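Local coordinates for protein CT_858 (Chlamydia trachomatis, PDB 3DOR) that probably cleaves proteins as a secreted serine-type endopeptidase related to the S41 peptidases, at residues Q338-G344 / F466-F472; R359-P364 / V475-R481; L483-T489 / V530-L536. All coordinates share one frame; numbering follows the deposited sequence.

Contact 1: Q338-G344 / F466-F472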
# COMPACT_ATOMS: atom_id res chain seq x y z
N GLN B 338 25.07 -13.56 -12.44
CA GLN B 338 24.16 -12.71 -11.70
C GLN B 338 24.15 -11.27 -12.25
O GLN B 338 23.69 -10.36 -11.57
CB GLN B 338 24.56 -12.69 -10.23
CG GLN B 338 23.48 -12.18 -9.34
CD GLN B 338 23.99 -11.24 -8.28
OE1 GLN B 338 23.44 -11.20 -7.18
NE2 GLN B 338 25.01 -10.46 -8.60
N THR B 339 24.65 -11.09 -13.47
CA THR B 339 24.69 -9.76 -14.10
C THR B 339 23.29 -9.23 -14.41
O THR B 339 22.33 -10.00 -14.47
CB THR B 339 25.48 -9.80 -15.42
OG1 THR B 339 24.89 -10.77 -16.30
CG2 THR B 339 26.92 -10.18 -15.17
N ASN B 340 23.17 -7.91 -14.59
CA ASN B 340 21.88 -7.30 -14.93
C ASN B 340 20.74 -7.84 -14.07
O ASN B 340 19.76 -8.40 -14.57
CB ASN B 340 21.57 -7.58 -16.41
CG ASN B 340 22.42 -6.76 -17.36
OD1 ASN B 340 23.39 -6.10 -16.96
ND2 ASN B 340 22.07 -6.79 -18.64
N ASN B 341 20.87 -7.64 -12.77
CA ASN B 341 19.91 -8.12 -11.79
C ASN B 341 19.55 -6.92 -10.92
O ASN B 341 20.42 -6.32 -10.31
CB ASN B 341 20.59 -9.22 -10.98
CG ASN B 341 19.68 -9.84 -9.95
OD1 ASN B 341 18.96 -9.14 -9.25
ND2 ASN B 341 19.73 -11.16 -9.84
N PRO B 342 18.25 -6.57 -10.84
CA PRO B 342 17.73 -5.44 -10.07
C PRO B 342 17.63 -5.58 -8.55
O PRO B 342 17.26 -4.63 -7.88
CB PRO B 342 16.36 -5.22 -10.68
CG PRO B 342 15.89 -6.66 -10.88
CD PRO B 342 17.14 -7.31 -11.49
N GLY B 343 17.94 -6.75 -8.02
CA GLY B 343 17.83 -6.95 -6.58
C GLY B 343 16.45 -7.50 -6.27
O GLY B 343 15.85 -8.17 -7.11
N GLY B 344 15.93 -7.22 -5.07
CA GLY B 344 14.61 -7.72 -4.73
C GLY B 344 14.37 -7.99 -3.26
O GLY B 344 14.55 -7.10 -2.41
N PHE B 466 22.08 -4.44 -8.56
CA PHE B 466 21.64 -3.54 -7.48
C PHE B 466 21.09 -4.27 -6.25
O PHE B 466 20.61 -5.40 -6.35
CB PHE B 466 20.56 -2.59 -8.00
CG PHE B 466 20.91 -1.92 -9.32
CD1 PHE B 466 20.78 -2.61 -10.52
CD2 PHE B 466 21.36 -0.59 -9.35
CE1 PHE B 466 21.09 -2.00 -11.74
CE2 PHE B 466 21.68 0.03 -10.57
CZ PHE B 466 21.54 -0.67 -11.77
N SER B 467 21.13 -3.59 -5.10
CA SER B 467 20.66 -4.10 -3.81
C SER B 467 20.99 -5.57 -3.52
O SER B 467 22.15 -5.89 -3.26
CB SER B 467 19.14 -3.85 -3.64
OG SER B 467 18.39 -4.34 -4.74
N CYS B 468 20.00 -6.46 -3.55
CA CYS B 468 20.31 -7.86 -3.29
C CYS B 468 21.39 -8.38 -4.24
O CYS B 468 22.16 -9.26 -3.87
CB CYS B 468 19.06 -8.74 -3.37
SG CYS B 468 17.91 -8.47 -1.98
N ALA B 469 21.45 -7.83 -5.46
CA ALA B 469 22.47 -8.23 -6.44
C ALA B 469 23.83 -7.60 -6.08
O ALA B 469 24.87 -7.95 -6.67
CB ALA B 469 22.05 -7.84 -7.85
N ASP B 470 23.80 -6.65 -5.15
CA ASP B 470 25.03 -6.06 -4.61
C ASP B 470 25.41 -7.05 -3.49
O ASP B 470 26.54 -7.50 -3.40
CB ASP B 470 24.78 -4.70 -3.92
CG ASP B 470 24.83 -3.51 -4.86
OD1 ASP B 470 25.84 -3.35 -5.58
OD2 ASP B 470 23.87 -2.71 -4.86
N PHE B 471 24.42 -7.37 -2.66
CA PHE B 471 24.61 -8.25 -1.49
C PHE B 471 25.05 -9.70 -1.76
O PHE B 471 25.89 -10.24 -1.02
CB PHE B 471 23.32 -8.29 -0.65
CG PHE B 471 22.82 -6.93 -0.21
CD1 PHE B 471 21.48 -6.76 0.14
CD2 PHE B 471 23.68 -5.83 -0.16
CE1 PHE B 471 20.99 -5.49 0.54
CE2 PHE B 471 23.21 -4.57 0.23
CZ PHE B 471 21.86 -4.40 0.58
N PHE B 472 24.48 -10.32 -2.79
CA PHE B 472 24.82 -11.70 -3.13
C PHE B 472 26.33 -11.89 -3.24
O PHE B 472 26.91 -12.70 -2.51
CB PHE B 472 24.12 -12.14 -4.44
CG PHE B 472 24.34 -13.59 -4.81
CD1 PHE B 472 23.65 -14.60 -4.15
CD2 PHE B 472 25.21 -13.94 -5.85
CE1 PHE B 472 23.81 -15.96 -4.53
CE2 PHE B 472 25.39 -15.27 -6.23
CZ PHE B 472 24.69 -16.29 -5.57
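Gly343 and Ser467 meet with positive phi on both sides, and the serine OG lies 3.2 Å from the glycine CA. A side chain on Gly343 would run into Ser467 OG and Phe466 O, and its conformation is one that glycine alone takes easily. The serine torsion (chi1 52°) sets OG between its own N and C, facing that glycine. Asn341 shapes the loop just before: its OD1 accepts from Gly343 N at 2.9 Å, an Asx turn, while its side chain packs on Ala469 CB and ND2 reaches Ile298 O. Its carbonyl O also takes the amide of Phe466 at 3.1 Å and lies at the edge of the Phe466 ring. Ser467 immediately precedes helix 468-478 and packs against His73, a setting consistent with the nucleophile site of a serine peptidase of the ClpP/crotonase clan, with the glycine-rich loop alongside. Against the next residues of the helix, Gln338 splits its amide: NE2 donates to a lone pair of Ala469 O at 3.2 Å, though Ala469 O sits 23° out of the Gln338 amide plane, whereas OE1 bonds to Tyr301 OH. That same OE1 presses on Phe472 CB, 3.0 Å away, as the chain crosses the phenylalanine obliquely.

Contact 2: R359-P364 / V475-R481; sequences RPLELP and VLKDNDR. With SO4 (sulfate ion), chain Q.
Asn479 turns its amide edge-on to the backbone of Glu362 and uses both ends of it. ND2 donates to Glu362 O at 2.8 Å, in the plane of both the amide and the carbonyl and on a lone pair. OD1 accepts from Glu362 N at 2.7 Å, but that donor stands 30° out of the carbonyl plane. The second hydrogen of ND2 goes back to Val475 O at 2.7 Å. With three bonds the amide can hardly rotate, and the side chain pairs with 361-362 much as a neighbouring strand would. The torsion that sends it there (chi1 -78°) leaves CG anti to the carbonyl carbon, beside the backbone N.

Asn479 is the first residue past helix 468-478, and Asp480, at positive phi, is the C-prime residue of the Schellman motif that closes it. Into this turned-over end comes Arg359, its chain extended from CG to NE, presenting the guanidinium edge to Asn479 O; NH2 makes the strong bond at 2.7 Å and NH1 a weak one. The NE/NH2 edge holds a sulfate, probably from the crystallisation liquor: NE bonds O2 and NH2 bonds O4, the latter at 3.0 Å, both nearly straight. One guanidinium face is met by Arg481 CG, 3.6 Å from NH2. The Arg481 head itself is engaged by Lys455 O and Leu356 O, and its NH2 comes only to 3.3 Å from sulfate O1.

The apolar part of the contact is carried by Leu361, which crosses Val475 at about a right angle, CB to CG1 3.9 Å, and its CD1 touches Leu476 CD2. The other valine methyl, CG2, takes Leu363 CD2 and Pro364 CD.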
# COMPACT_ATOMS: atom_id res chain seq x y z
N ARG B 359 28.62 -24.23 5.26
CA ARG B 359 29.08 -23.54 6.47
C ARG B 359 28.35 -22.20 6.58
O ARG B 359 27.95 -21.62 5.57
CB ARG B 359 30.60 -23.31 6.43
CG ARG B 359 31.10 -22.46 5.25
CD ARG B 359 32.63 -22.48 5.15
NE ARG B 359 33.13 -21.79 3.96
CZ ARG B 359 33.35 -20.48 3.88
NH1 ARG B 359 33.11 -19.70 4.92
NH2 ARG B 359 33.80 -19.95 2.75
N PRO B 360 28.17 -21.69 7.80
CA PRO B 360 27.48 -20.41 7.94
C PRO B 360 28.23 -19.26 7.26
O PRO B 360 29.46 -19.27 7.17
CB PRO B 360 27.38 -20.23 9.45
CG PRO B 360 28.60 -20.95 9.96
CD PRO B 360 28.61 -22.21 9.11
N LEU B 361 27.48 -18.28 6.78
CA LEU B 361 28.06 -17.12 6.11
C LEU B 361 27.71 -15.84 6.86
O LEU B 361 26.53 -15.52 7.04
CB LEU B 361 27.54 -17.03 4.67
CG LEU B 361 27.78 -18.24 3.76
CD1 LEU B 361 27.09 -18.02 2.42
CD2 LEU B 361 29.27 -18.45 3.57
N GLU B 362 28.72 -15.10 7.30
CA GLU B 362 28.51 -13.84 8.01
C GLU B 362 27.79 -12.87 7.09
O GLU B 362 28.10 -12.80 5.91
CB GLU B 362 29.85 -13.24 8.44
CG GLU B 362 30.25 -13.54 9.87
CD GLU B 362 29.32 -12.90 10.88
OE1 GLU B 362 29.12 -11.67 10.80
OE2 GLU B 362 28.79 -13.62 11.75
N LEU B 363 26.83 -12.12 7.64
CA LEU B 363 26.09 -11.16 6.84
C LEU B 363 26.41 -9.73 7.23
O LEU B 363 26.67 -9.44 8.40
CB LEU B 363 24.58 -11.38 7.03
CG LEU B 363 23.95 -12.63 6.41
CD1 LEU B 363 22.60 -12.94 7.05
CD2 LEU B 363 23.81 -12.40 4.91
N PRO B 364 26.42 -8.82 6.25
CA PRO B 364 26.69 -7.42 6.58
C PRO B 364 25.46 -6.89 7.32
O PRO B 364 24.34 -7.33 7.06
CB PRO B 364 26.87 -6.78 5.20
CG PRO B 364 26.06 -7.65 4.30
CD PRO B 364 26.37 -9.03 4.80
N VAL B 475 28.45 -11.12 0.15
CA VAL B 475 28.39 -12.16 1.18
C VAL B 475 29.34 -13.30 0.81
O VAL B 475 30.10 -13.79 1.65
CB VAL B 475 26.96 -12.74 1.34
CG1 VAL B 475 26.98 -13.93 2.29
CG2 VAL B 475 26.01 -11.66 1.88
N LEU B 476 29.29 -13.72 -0.45
CA LEU B 476 30.15 -14.80 -0.93
C LEU B 476 31.63 -14.39 -0.96
O LEU B 476 32.52 -15.23 -0.74
CB LEU B 476 29.68 -15.25 -2.32
CG LEU B 476 28.27 -15.86 -2.34
CD1 LEU B 476 27.82 -16.24 -3.76
CD2 LEU B 476 28.27 -17.08 -1.44
N LYS B 477 31.89 -13.12 -1.25
CA LYS B 477 33.26 -12.63 -1.30
C LYS B 477 33.85 -12.48 0.10
O LYS B 477 34.91 -13.02 0.39
CB LYS B 477 33.33 -11.29 -2.03
CG LYS B 477 34.76 -10.81 -2.34
CD LYS B 477 34.71 -9.61 -3.29
CE LYS B 477 36.07 -9.33 -3.93
NZ LYS B 477 37.12 -8.92 -2.96
N ASP B 478 33.14 -11.76 0.97
CA ASP B 478 33.62 -11.52 2.33
C ASP B 478 33.72 -12.77 3.21
O ASP B 478 34.37 -12.74 4.25
CB ASP B 478 32.78 -10.42 3.00
CG ASP B 478 32.97 -9.05 2.35
OD1 ASP B 478 33.78 -8.95 1.41
OD2 ASP B 478 32.32 -8.07 2.77
N ASN B 479 33.08 -13.86 2.79
CA ASN B 479 33.13 -15.12 3.55
C ASN B 479 34.04 -16.10 2.81
O ASN B 479 34.15 -17.27 3.18
CB ASN B 479 31.72 -15.73 3.69
CG ASN B 479 30.89 -15.05 4.77
OD1 ASN B 479 31.08 -15.29 5.96
ND2 ASN B 479 29.96 -14.20 4.36
N ASP B 480 34.67 -15.61 1.74
CA ASP B 480 35.58 -16.41 0.92
C ASP B 480 34.92 -17.71 0.42
O ASP B 480 35.56 -18.76 0.41
CB ASP B 480 36.84 -16.78 1.73
CG ASP B 480 37.64 -15.56 2.19
OD1 ASP B 480 37.92 -15.41 3.38
OD2 ASP B 480 38.02 -14.70 1.26
N ARG B 481 33.66 -17.63 0.00
CA ARG B 481 32.93 -18.81 -0.48
C ARG B 481 33.03 -18.96 -2.00
O ARG B 481 32.98 -20.07 -2.52
CB ARG B 481 31.44 -18.69 -0.11
CG ARG B 481 30.84 -19.87 0.65
CD ARG B 481 30.29 -21.00 -0.22
NE ARG B 481 31.35 -21.62 -0.98
CZ ARG B 481 31.19 -22.66 -1.79
NH1 ARG B 481 30.01 -23.24 -1.95
NH2 ARG B 481 32.23 -23.09 -2.49
S SO4 Q . 34.63 -23.15 0.94
O1 SO4 Q . 34.49 -24.02 -0.29
O2 SO4 Q . 33.49 -23.48 1.89
O3 SO4 Q . 35.94 -23.41 1.66
O4 SO4 Q . 34.59 -21.71 0.47

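Contact 3: L483-T489 / V530-L536; sequences LIVGTRT and VEPHIDL
Thr489, with chi1 at 62°, carries OG1 to within 2.8 Å of Val530 N, which donates to it; the Thr489 amide answers by bonding Val530 O. The same hydroxyl is bonded to Asp470 OD1. One residue earlier, Arg488 kinks at chi3 (-63°) and lays a guanidinium face over Glu531 CB, 3.7 Å from NH2. The charged ends stay apart, NH1 to OE1 at 4.3 Å with no N-H aimed at the oxygen, and a water links them. Glu531 is claimed more firmly by salt bridges to Arg519 and Lys477, and Arg488 NH1 by Ile528 O. Pro532 packs between Ile484 and Arg488, its CB 3.7 Å from Ile484 CG2, the proline and isoleucine side chains at about a right angle. Ile484 O grips two donors, His533 N at 2.7 Å and Ile534 N, the latter almost in line with the carbonyl. Gly486 N then bonds Ile534 O, and Leu536 N bonds Gly486 O at 2.7 Å. Val485 pairs with Ile534 on the face where Val485 CG1 meets Leu536 CD1, packed against helix 549-564. This ladder is a short parallel pair at the edge of the mixed sheet, in keeping with the ClpP/crotonase-like core of S41 peptidases.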
# COMPACT_ATOMS: atom_id res chain seq x y z
N LEU B 483 34.51 -17.15 -6.00
CA LEU B 483 35.38 -16.29 -6.78
C LEU B 483 34.42 -15.31 -7.48
O LEU B 483 33.51 -15.76 -8.19
CB LEU B 483 36.13 -17.13 -7.80
CG LEU B 483 37.49 -16.73 -8.38
CD1 LEU B 483 37.38 -16.61 -9.89
CD2 LEU B 483 38.01 -15.45 -7.75
N ILE B 484 34.60 -14.01 -7.29
CA ILE B 484 33.72 -13.03 -7.92
C ILE B 484 34.43 -12.44 -9.13
O ILE B 484 35.54 -11.92 -9.01
CB ILE B 484 33.29 -11.90 -6.92
CG1 ILE B 484 32.30 -12.43 -5.88
CG2 ILE B 484 32.53 -10.81 -7.67
CD1 ILE B 484 32.79 -13.53 -5.07
N VAL B 485 33.79 -12.51 -10.29
CA VAL B 485 34.39 -12.05 -11.54
C VAL B 485 33.49 -11.10 -12.34
O VAL B 485 32.28 -11.26 -12.35
CB VAL B 485 34.73 -13.27 -12.42
CG1 VAL B 485 35.42 -12.84 -13.70
CG2 VAL B 485 35.60 -14.24 -11.63
N GLY B 486 34.10 -10.12 -13.01
CA GLY B 486 33.35 -9.19 -13.83
C GLY B 486 33.70 -7.75 -13.51
O GLY B 486 34.88 -7.39 -13.41
N THR B 487 32.68 -6.91 -13.37
CA THR B 487 32.92 -5.52 -13.01
C THR B 487 32.11 -5.15 -11.77
O THR B 487 31.05 -5.74 -11.50
CB THR B 487 32.61 -4.54 -14.20
OG1 THR B 487 31.28 -4.75 -14.70
CG2 THR B 487 33.62 -4.76 -15.33
N ARG B 488 32.63 -4.19 -11.02
CA ARG B 488 32.04 -3.68 -9.79
C ARG B 488 30.53 -3.45 -9.89
O ARG B 488 30.04 -2.90 -10.88
CB ARG B 488 32.75 -2.36 -9.41
CG ARG B 488 32.26 -1.66 -8.17
CD ARG B 488 33.00 -0.32 -7.96
NE ARG B 488 34.44 -0.50 -7.74
CZ ARG B 488 35.00 -0.78 -6.57
NH1 ARG B 488 34.26 -0.90 -5.48
NH2 ARG B 488 36.32 -0.96 -6.49
N THR B 489 29.80 -3.86 -8.84
CA THR B 489 28.35 -3.69 -8.82
C THR B 489 27.97 -2.21 -8.60
O THR B 489 28.80 -1.39 -8.18
CB THR B 489 27.70 -4.59 -7.72
OG1 THR B 489 28.18 -4.22 -6.43
CG2 THR B 489 28.05 -6.08 -7.98
N VAL B 530 30.35 -3.37 -4.90
CA VAL B 530 31.19 -4.49 -4.51
C VAL B 530 32.14 -4.81 -5.64
O VAL B 530 31.73 -5.02 -6.79
CB VAL B 530 30.32 -5.72 -4.22
CG1 VAL B 530 31.19 -6.89 -3.78
CG2 VAL B 530 29.28 -5.38 -3.17
N GLU B 531 33.42 -4.84 -5.30
CA GLU B 531 34.47 -5.13 -6.26
C GLU B 531 34.61 -6.63 -6.44
O GLU B 531 34.35 -7.41 -5.51
CB GLU B 531 35.81 -4.55 -5.76
CG GLU B 531 36.49 -5.33 -4.61
CD GLU B 531 35.73 -5.31 -3.28
OE1 GLU B 531 34.92 -4.38 -3.04
OE2 GLU B 531 35.95 -6.22 -2.44
N PRO B 532 35.00 -7.07 -7.64
CA PRO B 532 35.18 -8.50 -7.93
C PRO B 532 36.62 -8.85 -7.55
O PRO B 532 37.41 -7.95 -7.30
CB PRO B 532 34.97 -8.58 -9.43
CG PRO B 532 35.57 -7.27 -9.91
CD PRO B 532 35.01 -6.28 -8.89
N HIS B 533 36.93 -10.14 -7.49
CA HIS B 533 38.30 -10.58 -7.22
C HIS B 533 39.05 -10.29 -8.51
O HIS B 533 40.16 -9.80 -8.50
CB HIS B 533 38.38 -12.09 -6.96
CG HIS B 533 37.79 -12.52 -5.66
ND1 HIS B 533 38.50 -12.49 -4.48
CD2 HIS B 533 36.58 -13.05 -5.36
CE1 HIS B 533 37.75 -12.99 -3.51
NE2 HIS B 533 36.58 -13.34 -4.02
N ILE B 534 38.41 -10.62 -9.64
CA ILE B 534 39.02 -10.42 -10.95
C ILE B 534 38.21 -9.45 -11.80
O ILE B 534 37.07 -9.73 -12.15
CB ILE B 534 39.12 -11.76 -11.73
CG1 ILE B 534 39.87 -12.83 -10.92
CG2 ILE B 534 39.80 -11.52 -13.08
CD1 ILE B 534 41.30 -12.48 -10.58
N ASP B 535 38.81 -8.31 -12.14
CA ASP B 535 38.13 -7.33 -12.97
C ASP B 535 38.17 -7.84 -14.41
O ASP B 535 39.24 -7.98 -14.98
CB ASP B 535 38.81 -5.97 -12.87
CG ASP B 535 38.11 -4.91 -13.68
OD1 ASP B 535 38.41 -4.78 -14.89
OD2 ASP B 535 37.23 -4.23 -13.13
N LEU B 536 37.01 -8.13 -14.97
CA LEU B 536 36.91 -8.67 -16.32
C LEU B 536 35.81 -7.97 -17.09
O LEU B 536 34.68 -8.45 -17.15
CB LEU B 536 36.58 -10.16 -16.25
CG LEU B 536 37.20 -11.19 -17.18
CD1 LEU B 536 36.19 -12.31 -17.36
CD2 LEU B 536 37.59 -10.61 -18.53
O HOH W 1 35.61 -1.80 -2.95
O HOH W 2 35.37 -3.28 -11.87

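In the fold
From the N terminus, the chain leaves strand 333-337 through 338-344, then lays down 359-364 at the start of strand 361-368. It closes contact 1 at 466-472 after 121 intervening residues, and contact 2 at 475-481 after 110. The two loops cross, since their segments alternate, and both end on helix 468-478: contact 1 at its start, contact 2 at its finish. After the turn that ends the helix the chain enters strand 483-486, and contact 3 follows in series, closing a 40-residue loop at 530-536. Asp470 joins contacts 1 and 3, and the Lys477 salt bridge joins contacts 2 and 3. One helix is thereby fixed to the central sheet and to the antiparallel sheet containing 361-368.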